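Local coordinates for protein putative epimerase (Burkholderia cenocepacia, PDB 4LW8) that probably acts as an NAD(P)-dependent epimerase in the pathway that builds the lipopolysaccharide O-antigen of the bacterial outer membrane, at residues Y43-T48 with A62-L67; R20-G25 with A82-D87; A35-A40 with V230-L235; T27-R32 with V191-A196; P128-L133 with K236-A241. All coordinates share one frame; numbering follows the deposited sequence.

How the contacts relate
All five contacts lie in the part of the chain built as a Rossmann fold, which in this family binds the dinucleotide. Contact 1 pairs two neighbouring parallel strands, and contact 2, centred about 8 Å away, packs the end of helix 74-84 and the turn after it on the adjoining strand 20-24. Helix 29-40 carries contacts 3 and 4, whose centres are about 15 Å apart, while helix 227-240 carries contacts 3 and 5, about 11 Å apart. Along the chain, contact 1 is nested within the loops closed by contacts 2, 3 and 4. Contacts 3 and 4 tie helix 29-40 to residues far later in the chain, and contact 5 sets helix 227-240 on strand 130-134.

Contact 1 of 5, residues Y43-T48 with A62-L67; sequences YDVWGT and AQCTLL
Thr-65 lies against one face of the Trp-46 indole, its CB 3.9 Å from the centroid of the five-membered ring and only 13° off the ring normal, a CH-pi contact. Its CG2, anti to the backbone N of Thr-65, extends over the six-membered half and comes within 3.7 Å of CE3 of Trp-46. Leu-67 reaches the same carbon from the edge: its CD1 lies near the ring plane, 3.9 Å from Trp-46 CE3. Val-45 and Cys-64 add an apolar touch between CG1 and SG.

Beneath these side chains, strands 44-48 and 65-67 run parallel at 19°. Thr-65 N donates to Val-45 O, Gly-47 N to Thr-65 O, and Leu-67 N to Gly-47 O, the last at 2.8 Å. In the Rossmann fold this is the pairing of the second and third strands, with strand 44-49 set between 65-68 and the first strand, 20-24. Ahead of the first direct bond, one water accepts from Val-45 N and donates to Gln-63 O.

The indole is also held from its own strand. Trp-46 NE1 donates to Asp-44 OD2 at 3.0 Å, meeting the carboxylate from above its plane, and the same oxygen forms a salt bridge with Arg-16. Asp-83 and Ala-84 of helix 74-84 touch Trp-46 as well, while Ala-80 of that helix packs on Leu-67.

Contact 2 of 5, residues R20-G25 with A82-D87; sequences RAFVTG and ADARPD
The Arg-20 guanidinium presents its edge to the end of helix 74-84, with the carbonyl oxygens of Asp-83 and Ala-84 both close to its plane. Across one face of the Arg-85 guanidinium, offset toward the rim, lies NH1 of Arg-20, 3.8 Å from Arg-85 NH2; the two planes are 35° apart. The bond from Arg-20 NH1 to Ala-84 O is 3.0 Å long and nearly straight at 170°, although the donor stands well above the carbonyl plane. A second bond from the same nitrogen, to Asp-83 O, is weak. An extended chain from CG to NE carries the guanidinium out past Ala-84 O, which CD also approaches.

Nearer the sheet the contact is apolar. Phe-22 CB packs on Pro-86 CB at 3.5 Å. CG of Phe-22 is anti to the backbone N (chi1 -176°), and the ring, which leads away from the turn, touches the Ala-84 methyl through CD1, 3.8 Å from CB. Asp-87 N donates to Arg-20 O at 2.9 Å. This turn, in which Arg-85 takes positive phi, carries the chain from helix 74-84 into strand 88-91 beside strand 20-24, closing a beta-alpha-beta crossover of the Rossmann fold.

Two arginines this close should repel. The carbonyl oxygens of Ala-84 and, more weakly, Asp-83 that accept from Arg-20 NH1, and the Asp-83 carboxylate with OD1 5.4 Å from NH1, probably offset that cost.

Contact 3 of 5, residues A35-A40 with V230-L235; sequences AERLQA and VTAAYL
Arg-37 carries most of this contact, reaching across to Thr-231 and Ala-232 while its own backbone meets Leu-235. The side chain bends at chi2 (72°), which turns CD toward the threonine, and the two side chains cross at about a right angle. NE makes a weak hydrogen bond to Thr-231 OG1 at 3.0 Å, with the oxygen in the guanidinium plane at its edge. Further out, NH2 passes 3.9 Å from Ala-232 CB and donates to Arg-228 O, while NH1 forms a salt bridge with Glu-36 OE1 (3.1 Å).

Helices 29-40 and 227-240 pack side by side against the Rossmann sheet here, their short segments crossing at -43° with axes 9.3 Å apart. Leu-38 and Tyr-234 lead toward the sheet, onto Val-23 and Leu-132 respectively.

Leu-235 fills the next turn. Its CD2 rests 3.8 Å from Arg-37 O, and its CD1 meets Leu-38 CD2 at 4.0 Å, the two side chains passing with opposite headings. Thr-231 OG1, with chi1 at 54°, donates in turn to Val-227 O one helical turn back.

Contact 4 of 5, residues T27-R32 with V191-A196; sequences TGFTGR and VGQSDA
Phe-29 belongs to the glycine-rich turn of the Rossmann fold, where Gly-25, Gly-28 and Gly-31 give the TGxxGxxG pattern of the NAD(P)-dependent epimerase/dehydratase family, and it packs on the loop 191-196 that follows strand 180-189. In relatives this turn lies against the dinucleotide, and the same role is probable here. The aromatic ring takes Gln-193 CB over its centre, 3.6 Å from the centroid and 6° off the normal, a CH-pi contact. With CG anti to the backbone N (chi1 166°), the ring starts out toward the loop.

The rest of Gln-193 runs obliquely over the ring until its NE2 is 3.5 Å from Phe-29 CE2, the amide plane turned 43° from that of the ring. Its amide is held by strand 180-189: OE1 is hydrogen-bonded to Thr-189 OG1, and NE2 to Tyr-188 O.

Arg-32, one turn further along the helix, bends at chi3 to approach the loop beside the ring. Its NH1 is engaged in a salt bridge with Asp-58. Gly-192, with positive phi, faces both Phe-29 and Arg-32, and its lack of a side chain lets CA come within 3.7 Å of Arg-32 NH2.

Val-191 O serves both residues: it lies at the Phe-29 ring edge, 3.4 Å from CE1, and accepts from Arg-32 NH2 at 3.0 Å, the donor standing above the carbonyl plane, while Tyr-33 OH bonds to the same oxygen.

Contact 5 of 5, residues P128-L133 with K236-A241; sequences PSAVLL and KLIEAA
The methyl of Ala-130 enters a shallow hollow at the end of helix 227-240, bounded by the carbonyl of Ile-238, its CD1 and the methyl of Ala-241. CB of Ala-130 is 3.6 Å from Ile-238 O. The same carbon lies 3.9 Å from Ala-241 CB. The small side chain allows the backbones close together, with the CA atoms of Ala-130 and Ala-241 only 5.3 Å apart.

In return the helix sends a bump into the strand. The tip of Ile-238 settles in the gap between Ala-130 and Leu-132, two residues whose side chains point to the same face, and its CD1 reaches 3.7 Å from Leu-132 CB. A chi2 of -64° folds CD1 of Ile-238 into that gap. Leu-132 continues past it to meet Leu-237, CD1 to CD1 at 4.1 Å, the two leucines crossing at about a right angle. At the other end Ala-241, which takes positive phi as the helix stops, sets its CB 3.7 Å from Ser-129 O. The side chains that meet are all apolar, and no hydrogen bond joins the two segments.

Segment 236-240 runs roughly antiparallel to strand 130-133, at 148°, with axes 7.9 Å apart at closest approach, and its helix covers one face of the Rossmann sheet. Ile-238 also touches Ala-88 and Val-90 of strand 88-91, Leu-132 packs on Val-181 and Ala-183 of strand 180-189, and Leu-237 meets Leu-296 of helix 294-300.

Contact 1 of 5, residues Y43-T48 with A62-L67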
# COMPACT_ATOMS: atom_id res chain seq x y z
N TYR A 43 -30.08 14.22 -5.77
CA TYR A 43 -28.86 15.02 -5.89
C TYR A 43 -28.70 15.71 -7.24
O TYR A 43 -29.15 15.21 -8.27
CB TYR A 43 -27.61 14.16 -5.66
CG TYR A 43 -27.39 13.67 -4.24
CD1 TYR A 43 -26.63 14.41 -3.33
CD2 TYR A 43 -27.93 12.46 -3.81
CE1 TYR A 43 -26.43 13.96 -2.02
CE2 TYR A 43 -27.73 11.99 -2.51
CZ TYR A 43 -26.99 12.75 -1.62
OH TYR A 43 -26.80 12.29 -0.34
N ASP A 44 -28.04 16.87 -7.23
CA ASP A 44 -27.48 17.46 -8.44
C ASP A 44 -26.12 16.82 -8.64
O ASP A 44 -25.21 17.03 -7.84
CB ASP A 44 -27.38 18.99 -8.31
CG ASP A 44 -26.80 19.65 -9.56
OD1 ASP A 44 -26.81 19.04 -10.66
OD2 ASP A 44 -26.34 20.81 -9.45
N VAL A 45 -25.97 16.01 -9.68
CA VAL A 45 -24.76 15.22 -9.85
C VAL A 45 -23.71 15.96 -10.66
O VAL A 45 -23.95 16.34 -11.81
CB VAL A 45 -25.07 13.86 -10.52
CG1 VAL A 45 -23.79 13.05 -10.75
CG2 VAL A 45 -26.03 13.07 -9.66
N TRP A 46 -22.55 16.19 -10.03
CA TRP A 46 -21.35 16.72 -10.69
C TRP A 46 -20.32 15.60 -10.76
O TRP A 46 -20.40 14.64 -10.02
CB TRP A 46 -20.73 17.89 -9.93
CG TRP A 46 -21.57 19.11 -9.76
CD1 TRP A 46 -22.90 19.16 -9.44
CD2 TRP A 46 -21.14 20.47 -9.89
NE1 TRP A 46 -23.33 20.47 -9.38
CE2 TRP A 46 -22.26 21.29 -9.64
CE3 TRP A 46 -19.92 21.07 -10.20
CZ2 TRP A 46 -22.19 22.69 -9.70
CZ3 TRP A 46 -19.85 22.45 -10.25
CH2 TRP A 46 -20.99 23.24 -10.00
N GLY A 47 -19.33 15.73 -11.64
CA GLY A 47 -18.30 14.71 -11.69
C GLY A 47 -17.13 15.07 -12.57
O GLY A 47 -17.18 16.08 -13.27
N THR A 48 -16.08 14.26 -12.55
CA THR A 48 -14.90 14.55 -13.35
C THR A 48 -14.87 13.72 -14.63
O THR A 48 -15.42 12.62 -14.65
CB THR A 48 -13.60 14.31 -12.57
OG1 THR A 48 -13.49 12.92 -12.23
CG2 THR A 48 -13.59 15.15 -11.29
N ALA A 62 -27.06 13.90 -19.37
CA ALA A 62 -27.63 15.15 -19.86
C ALA A 62 -27.79 16.17 -18.73
O ALA A 62 -27.64 17.37 -18.94
CB ALA A 62 -28.96 14.90 -20.55
N GLN A 63 -28.09 15.70 -17.53
CA GLN A 63 -28.27 16.61 -16.40
C GLN A 63 -27.09 16.60 -15.43
O GLN A 63 -27.20 17.05 -14.29
CB GLN A 63 -29.55 16.26 -15.66
CG GLN A 63 -30.80 16.51 -16.48
CD GLN A 63 -32.07 16.17 -15.73
OE1 GLN A 63 -32.98 16.99 -15.62
NE2 GLN A 63 -32.14 14.94 -15.21
N CYS A 64 -25.95 16.07 -15.86
CA CYS A 64 -24.76 16.07 -15.03
C CYS A 64 -23.84 17.23 -15.37
O CYS A 64 -23.73 17.61 -16.53
CB CYS A 64 -24.00 14.75 -15.17
SG CYS A 64 -24.95 13.33 -14.60
N THR A 65 -23.20 17.80 -14.36
CA THR A 65 -22.21 18.84 -14.57
C THR A 65 -20.84 18.15 -14.64
O THR A 65 -20.40 17.56 -13.66
CB THR A 65 -22.24 19.91 -13.47
OG1 THR A 65 -23.52 20.53 -13.43
CG2 THR A 65 -21.17 20.97 -13.71
N LEU A 66 -20.19 18.20 -15.80
CA LEU A 66 -18.95 17.47 -16.05
C LEU A 66 -17.74 18.38 -16.03
O LEU A 66 -17.64 19.28 -16.85
CB LEU A 66 -19.02 16.75 -17.40
CG LEU A 66 -20.22 15.83 -17.59
CD1 LEU A 66 -20.18 15.17 -18.96
CD2 LEU A 66 -20.22 14.78 -16.51
N LEU A 67 -16.82 18.15 -15.10
CA LEU A 67 -15.64 18.99 -14.97
C LEU A 67 -14.36 18.28 -15.47
O LEU A 67 -14.00 17.22 -14.96
CB LEU A 67 -15.47 19.43 -13.51
CG LEU A 67 -16.66 20.09 -12.79
CD1 LEU A 67 -16.28 20.47 -11.35
CD2 LEU A 67 -17.17 21.31 -13.53
O HOH W 1 -27.88 15.78 -12.07

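Contact 2 of 5, residues R20-G25 with A82-D87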
# COMPACT_ATOMS: atom_id res chain seq x y z
N ARG A 20 -25.77 18.58 -3.69
CA ARG A 20 -24.88 18.16 -4.75
C ARG A 20 -24.09 16.89 -4.44
O ARG A 20 -23.68 16.64 -3.30
CB ARG A 20 -23.91 19.29 -5.09
CG ARG A 20 -24.61 20.52 -5.67
CD ARG A 20 -23.72 21.72 -5.54
NE ARG A 20 -24.22 22.92 -6.19
CZ ARG A 20 -23.42 23.89 -6.60
NH1 ARG A 20 -22.11 23.74 -6.44
NH2 ARG A 20 -23.90 24.97 -7.19
N ALA A 21 -23.89 16.08 -5.47
CA ALA A 21 -22.98 14.95 -5.39
C ALA A 21 -21.84 15.18 -6.36
O ALA A 21 -22.02 15.85 -7.38
CB ALA A 21 -23.69 13.65 -5.70
N PHE A 22 -20.68 14.63 -6.03
CA PHE A 22 -19.49 14.75 -6.84
C PHE A 22 -18.91 13.35 -7.06
O PHE A 22 -18.57 12.65 -6.10
CB PHE A 22 -18.48 15.68 -6.16
CG PHE A 22 -17.23 15.95 -6.96
CD1 PHE A 22 -17.29 16.66 -8.14
CD2 PHE A 22 -15.99 15.51 -6.49
CE1 PHE A 22 -16.14 16.93 -8.87
CE2 PHE A 22 -14.83 15.77 -7.22
CZ PHE A 22 -14.90 16.48 -8.41
N VAL A 23 -18.83 12.92 -8.31
CA VAL A 23 -18.42 11.56 -8.64
C VAL A 23 -17.21 11.58 -9.54
O VAL A 23 -17.29 12.08 -10.65
CB VAL A 23 -19.54 10.77 -9.35
CG1 VAL A 23 -19.08 9.35 -9.65
CG2 VAL A 23 -20.84 10.79 -8.50
N THR A 24 -16.08 11.04 -9.09
CA THR A 24 -14.95 10.92 -9.99
C THR A 24 -15.17 9.75 -10.96
O THR A 24 -15.77 8.75 -10.59
CB THR A 24 -13.63 10.73 -9.24
OG1 THR A 24 -13.66 9.49 -8.52
CG2 THR A 24 -13.38 11.92 -8.29
N GLY A 25 -14.70 9.89 -12.20
CA GLY A 25 -14.92 8.85 -13.20
C GLY A 25 -16.40 8.69 -13.49
O GLY A 25 -16.88 7.59 -13.75
N ALA A 82 -14.09 22.80 -4.87
CA ALA A 82 -14.55 24.04 -4.26
C ALA A 82 -15.75 24.62 -5.04
O ALA A 82 -16.60 25.29 -4.46
CB ALA A 82 -13.41 25.05 -4.17
N ASP A 83 -15.80 24.35 -6.33
CA ASP A 83 -16.90 24.77 -7.20
C ASP A 83 -18.10 23.84 -6.99
O ASP A 83 -19.23 24.30 -6.84
CB ASP A 83 -16.44 24.73 -8.67
CG ASP A 83 -17.43 25.39 -9.65
OD1 ASP A 83 -18.24 26.23 -9.24
OD2 ASP A 83 -17.38 25.04 -10.84
N ALA A 84 -17.84 22.53 -6.98
CA ALA A 84 -18.89 21.53 -6.82
C ALA A 84 -19.52 21.56 -5.42
O ALA A 84 -20.72 21.34 -5.28
CB ALA A 84 -18.33 20.13 -7.13
N ARG A 85 -18.72 21.82 -4.39
CA ARG A 85 -19.20 21.89 -3.00
C ARG A 85 -20.08 20.69 -2.61
O ARG A 85 -21.18 20.87 -2.10
CB ARG A 85 -19.98 23.17 -2.76
CG ARG A 85 -19.09 24.39 -2.69
CD ARG A 85 -19.80 25.61 -2.14
NE ARG A 85 -20.87 26.10 -3.00
CZ ARG A 85 -20.69 26.74 -4.15
NH1 ARG A 85 -19.45 26.95 -4.63
NH2 ARG A 85 -21.75 27.16 -4.84
N PRO A 86 -19.61 19.47 -2.85
CA PRO A 86 -20.54 18.35 -2.67
C PRO A 86 -20.90 18.04 -1.23
O PRO A 86 -20.10 18.25 -0.33
CB PRO A 86 -19.76 17.17 -3.27
CG PRO A 86 -18.34 17.52 -2.96
CD PRO A 86 -18.25 19.00 -3.19
N ASP A 87 -22.12 17.55 -1.02
CA ASP A 87 -22.45 16.91 0.25
C ASP A 87 -22.09 15.42 0.21
O ASP A 87 -21.77 14.83 1.23
CB ASP A 87 -23.93 17.08 0.60
CG ASP A 87 -24.23 16.70 2.03
OD1 ASP A 87 -23.58 17.26 2.95
OD2 ASP A 87 -25.10 15.83 2.24

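Contact 3 of 5, residues A35-A40 with V230-L235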
# COMPACT_ATOMS: atom_id res chain seq x y z
N ALA A 35 -24.77 7.73 -11.27
CA ALA A 35 -25.45 8.98 -11.57
C ALA A 35 -26.97 8.83 -11.44
O ALA A 35 -27.62 9.62 -10.76
CB ALA A 35 -25.06 9.45 -12.96
N GLU A 36 -27.53 7.80 -12.07
CA GLU A 36 -28.97 7.56 -11.99
C GLU A 36 -29.43 7.35 -10.54
O GLU A 36 -30.45 7.90 -10.12
CB GLU A 36 -29.36 6.36 -12.86
CG GLU A 36 -30.87 6.15 -13.00
CD GLU A 36 -31.49 5.47 -11.78
OE1 GLU A 36 -30.77 4.72 -11.08
OE2 GLU A 36 -32.70 5.71 -11.53
N ARG A 37 -28.69 6.55 -9.77
CA ARG A 37 -29.02 6.33 -8.36
C ARG A 37 -29.06 7.65 -7.58
O ARG A 37 -30.02 7.94 -6.87
CB ARG A 37 -28.02 5.38 -7.71
CG ARG A 37 -28.47 3.92 -7.69
CD ARG A 37 -28.44 3.24 -9.08
NE ARG A 37 -28.86 1.84 -8.96
CZ ARG A 37 -30.13 1.45 -8.97
NH1 ARG A 37 -31.10 2.35 -9.12
NH2 ARG A 37 -30.44 0.17 -8.83
N LEU A 38 -28.00 8.46 -7.71
CA LEU A 38 -27.92 9.73 -7.01
C LEU A 38 -28.99 10.73 -7.45
O LEU A 38 -29.57 11.42 -6.62
CB LEU A 38 -26.54 10.35 -7.21
CG LEU A 38 -25.41 9.65 -6.45
CD1 LEU A 38 -24.07 10.10 -6.98
CD2 LEU A 38 -25.50 9.93 -4.95
N GLN A 39 -29.23 10.82 -8.76
CA GLN A 39 -30.26 11.70 -9.28
C GLN A 39 -31.64 11.35 -8.73
O GLN A 39 -32.41 12.23 -8.37
CB GLN A 39 -30.27 11.66 -10.81
CG GLN A 39 -29.21 12.55 -11.44
CD GLN A 39 -29.06 12.32 -12.92
OE1 GLN A 39 -29.60 11.36 -13.47
NE2 GLN A 39 -28.32 13.20 -13.58
N ALA A 40 -31.94 10.05 -8.67
CA ALA A 40 -33.23 9.59 -8.14
C ALA A 40 -33.33 9.83 -6.64
O ALA A 40 -34.43 9.95 -6.11
CB ALA A 40 -33.44 8.11 -8.45
N VAL A 230 -25.05 -2.93 -7.23
CA VAL A 230 -23.85 -2.42 -6.58
C VAL A 230 -24.00 -0.91 -6.29
O VAL A 230 -23.73 -0.44 -5.19
CB VAL A 230 -22.59 -2.68 -7.43
CG1 VAL A 230 -21.39 -1.87 -6.93
CG2 VAL A 230 -22.26 -4.20 -7.48
N THR A 231 -24.47 -0.16 -7.28
CA THR A 231 -24.61 1.27 -7.08
C THR A 231 -25.77 1.58 -6.11
O THR A 231 -25.71 2.59 -5.40
CB THR A 231 -24.77 1.99 -8.44
OG1 THR A 231 -25.86 1.42 -9.17
CG2 THR A 231 -23.48 1.84 -9.26
N ALA A 232 -26.80 0.74 -6.07
CA ALA A 232 -27.85 0.91 -5.06
C ALA A 232 -27.26 0.77 -3.65
O ALA A 232 -27.62 1.51 -2.75
CB ALA A 232 -28.99 -0.09 -5.27
N ALA A 233 -26.35 -0.18 -3.48
CA ALA A 233 -25.63 -0.36 -2.21
C ALA A 233 -24.74 0.85 -1.89
O ALA A 233 -24.68 1.30 -0.75
CB ALA A 233 -24.79 -1.64 -2.26
N TYR A 234 -24.04 1.35 -2.90
CA TYR A 234 -23.21 2.54 -2.76
C TYR A 234 -24.05 3.72 -2.24
O TYR A 234 -23.65 4.43 -1.32
CB TYR A 234 -22.56 2.91 -4.09
CG TYR A 234 -21.35 2.06 -4.52
CD1 TYR A 234 -21.00 0.91 -3.81
CD2 TYR A 234 -20.56 2.43 -5.61
CE1 TYR A 234 -19.91 0.13 -4.19
CE2 TYR A 234 -19.46 1.66 -6.00
CZ TYR A 234 -19.14 0.50 -5.28
OH TYR A 234 -18.06 -0.28 -5.65
N LEU A 235 -25.24 3.89 -2.80
CA LEU A 235 -26.12 4.97 -2.36
C LEU A 235 -26.52 4.79 -0.90
O LEU A 235 -26.54 5.75 -0.13
CB LEU A 235 -27.37 5.06 -3.25
CG LEU A 235 -28.41 6.07 -2.76
CD1 LEU A 235 -27.87 7.49 -2.77
CD2 LEU A 235 -29.71 5.97 -3.58

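Contact 4 of 5, residues T27-R32 with V191-A196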
# COMPACT_ATOMS: atom_id res chain seq x y z
N THR A 27 -18.30 9.37 -16.02
CA THR A 27 -18.79 8.88 -17.32
C THR A 27 -18.31 7.46 -17.63
O THR A 27 -18.58 6.94 -18.70
CB THR A 27 -18.38 9.83 -18.48
OG1 THR A 27 -16.96 9.94 -18.55
CG2 THR A 27 -19.00 11.22 -18.27
N GLY A 28 -17.63 6.81 -16.70
CA GLY A 28 -17.27 5.41 -16.93
C GLY A 28 -18.48 4.51 -16.74
O GLY A 28 -19.59 4.98 -16.46
N PHE A 29 -18.26 3.21 -16.89
CA PHE A 29 -19.31 2.21 -16.76
C PHE A 29 -20.09 2.33 -15.45
O PHE A 29 -21.30 2.50 -15.46
CB PHE A 29 -18.69 0.81 -16.86
CG PHE A 29 -19.60 -0.30 -16.41
CD1 PHE A 29 -20.79 -0.55 -17.08
CD2 PHE A 29 -19.24 -1.12 -15.36
CE1 PHE A 29 -21.61 -1.58 -16.68
CE2 PHE A 29 -20.05 -2.14 -14.95
CZ PHE A 29 -21.25 -2.38 -15.61
N THR A 30 -19.40 2.26 -14.32
CA THR A 30 -20.06 2.31 -13.01
C THR A 30 -20.69 3.67 -12.75
O THR A 30 -21.80 3.78 -12.24
CB THR A 30 -19.06 1.98 -11.89
OG1 THR A 30 -18.50 0.68 -12.13
CG2 THR A 30 -19.76 1.98 -10.54
N GLY A 31 -19.97 4.72 -13.15
CA GLY A 31 -20.43 6.09 -12.97
C GLY A 31 -21.78 6.38 -13.60
O GLY A 31 -22.59 7.09 -13.03
N ARG A 32 -22.04 5.80 -14.76
CA ARG A 32 -23.31 6.03 -15.45
C ARG A 32 -24.49 5.58 -14.59
O ARG A 32 -25.52 6.26 -14.54
CB ARG A 32 -23.34 5.31 -16.80
CG ARG A 32 -24.70 5.37 -17.46
CD ARG A 32 -24.64 5.03 -18.93
NE ARG A 32 -24.41 3.61 -19.15
CZ ARG A 32 -24.87 2.93 -20.20
NH1 ARG A 32 -25.61 3.53 -21.12
NH2 ARG A 32 -24.60 1.63 -20.31
N VAL A 191 -24.84 -3.71 -18.62
CA VAL A 191 -24.79 -3.06 -19.92
C VAL A 191 -23.82 -1.88 -19.91
O VAL A 191 -23.92 -1.00 -19.05
CB VAL A 191 -26.20 -2.57 -20.36
CG1 VAL A 191 -26.13 -1.65 -21.59
CG2 VAL A 191 -27.11 -3.76 -20.62
N GLY A 192 -22.88 -1.89 -20.85
CA GLY A 192 -21.90 -0.82 -20.98
C GLY A 192 -20.48 -1.17 -20.53
O GLY A 192 -19.54 -0.42 -20.79
N GLN A 193 -20.30 -2.29 -19.84
CA GLN A 193 -18.96 -2.70 -19.43
C GLN A 193 -18.17 -3.26 -20.63
O GLN A 193 -18.73 -3.98 -21.44
CB GLN A 193 -19.03 -3.74 -18.31
CG GLN A 193 -17.68 -4.13 -17.73
CD GLN A 193 -17.84 -5.05 -16.53
OE1 GLN A 193 -18.28 -6.20 -16.66
NE2 GLN A 193 -17.48 -4.55 -15.36
N SER A 194 -16.88 -2.93 -20.74
CA SER A 194 -16.12 -3.35 -21.92
C SER A 194 -15.90 -4.86 -21.95
O SER A 194 -15.94 -5.53 -20.91
CB SER A 194 -14.77 -2.65 -21.99
OG SER A 194 -13.85 -3.25 -21.10
N ASP A 195 -15.66 -5.41 -23.15
CA ASP A 195 -15.50 -6.85 -23.30
C ASP A 195 -14.09 -7.29 -22.91
O ASP A 195 -13.69 -8.41 -23.17
CB ASP A 195 -15.84 -7.33 -24.72
CG ASP A 195 -14.96 -6.73 -25.80
OD1 ASP A 195 -14.19 -5.78 -25.51
OD2 ASP A 195 -15.04 -7.22 -26.95
N ALA A 196 -13.34 -6.38 -22.29
CA ALA A 196 -12.09 -6.73 -21.63
C ALA A 196 -12.40 -7.58 -20.41
O ALA A 196 -11.55 -8.34 -19.94
CB ALA A 196 -11.33 -5.49 -21.22

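Contact 5 of 5, residues P128-L133 with K236-A241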
# COMPACT_ATOMS: atom_id res chain seq x y z
N PRO A 128 -17.90 17.46 2.98
CA PRO A 128 -19.03 16.58 2.64
C PRO A 128 -19.49 15.73 3.82
O PRO A 128 -18.71 15.48 4.73
CB PRO A 128 -18.48 15.71 1.50
CG PRO A 128 -16.99 15.86 1.57
CD PRO A 128 -16.70 17.19 2.17
N SER A 129 -20.76 15.32 3.82
CA SER A 129 -21.31 14.47 4.88
C SER A 129 -20.91 13.00 4.69
O SER A 129 -20.97 12.20 5.62
CB SER A 129 -22.84 14.59 4.93
OG SER A 129 -23.25 15.93 5.07
N ALA A 130 -20.53 12.65 3.46
CA ALA A 130 -20.14 11.27 3.16
C ALA A 130 -19.21 11.20 1.95
O ALA A 130 -19.50 11.78 0.90
CB ALA A 130 -21.37 10.42 2.93
N VAL A 131 -18.10 10.49 2.13
CA VAL A 131 -17.13 10.27 1.07
C VAL A 131 -16.95 8.76 0.88
O VAL A 131 -16.36 8.10 1.70
CB VAL A 131 -15.78 10.91 1.41
CG1 VAL A 131 -14.76 10.71 0.27
CG2 VAL A 131 -15.96 12.39 1.73
N LEU A 132 -17.47 8.22 -0.22
CA LEU A 132 -17.41 6.79 -0.47
C LEU A 132 -16.28 6.50 -1.45
O LEU A 132 -16.28 7.00 -2.57
CB LEU A 132 -18.73 6.27 -1.05
CG LEU A 132 -18.76 4.78 -1.40
CD1 LEU A 132 -18.57 3.89 -0.16
CD2 LEU A 132 -20.06 4.44 -2.10
N LEU A 133 -15.32 5.70 -1.03
CA LEU A 133 -14.23 5.32 -1.91
C LEU A 133 -14.43 3.90 -2.42
O LEU A 133 -14.69 2.98 -1.63
CB LEU A 133 -12.89 5.45 -1.19
CG LEU A 133 -12.69 6.80 -0.48
CD1 LEU A 133 -11.37 6.85 0.25
CD2 LEU A 133 -12.76 7.95 -1.46
N LYS A 236 -26.84 3.55 -0.51
CA LYS A 236 -27.20 3.26 0.87
C LYS A 236 -26.04 3.57 1.82
O LYS A 236 -26.26 4.07 2.92
CB LYS A 236 -27.63 1.79 1.02
CG LYS A 236 -29.04 1.52 0.53
CD LYS A 236 -30.05 2.19 1.48
CE LYS A 236 -31.50 1.88 1.11
NZ LYS A 236 -31.91 2.58 -0.13
N LEU A 237 -24.82 3.30 1.38
CA LEU A 237 -23.65 3.66 2.18
C LEU A 237 -23.49 5.18 2.31
O LEU A 237 -23.09 5.69 3.36
CB LEU A 237 -22.39 3.04 1.60
CG LEU A 237 -22.35 1.51 1.76
CD1 LEU A 237 -21.14 0.95 1.01
CD2 LEU A 237 -22.31 1.13 3.24
N ILE A 238 -23.76 5.89 1.23
CA ILE A 238 -23.78 7.34 1.26
C ILE A 238 -24.80 7.84 2.30
O ILE A 238 -24.48 8.65 3.17
CB ILE A 238 -24.11 7.93 -0.14
CG1 ILE A 238 -22.91 7.76 -1.09
CG2 ILE A 238 -24.55 9.37 -0.04
CD1 ILE A 238 -21.66 8.52 -0.68
N GLU A 239 -26.03 7.33 2.24
CA GLU A 239 -27.11 7.81 3.10
C GLU A 239 -26.83 7.52 4.57
O GLU A 239 -27.12 8.35 5.44
CB GLU A 239 -28.44 7.17 2.69
CG GLU A 239 -28.92 7.57 1.32
CD GLU A 239 -30.10 6.74 0.83
OE1 GLU A 239 -30.33 5.62 1.34
OE2 GLU A 239 -30.79 7.23 -0.09
N ALA A 240 -26.27 6.35 4.86
CA ALA A 240 -25.98 5.97 6.24
C ALA A 240 -24.68 6.60 6.73
O ALA A 240 -24.50 6.80 7.93
CB ALA A 240 -25.91 4.45 6.36
N ALA A 241 -23.79 6.92 5.79
CA ALA A 241 -22.48 7.51 6.12
C ALA A 241 -21.74 6.89 7.33
O ALA A 241 -21.37 7.62 8.26
CB ALA A 241 -22.64 9.00 6.34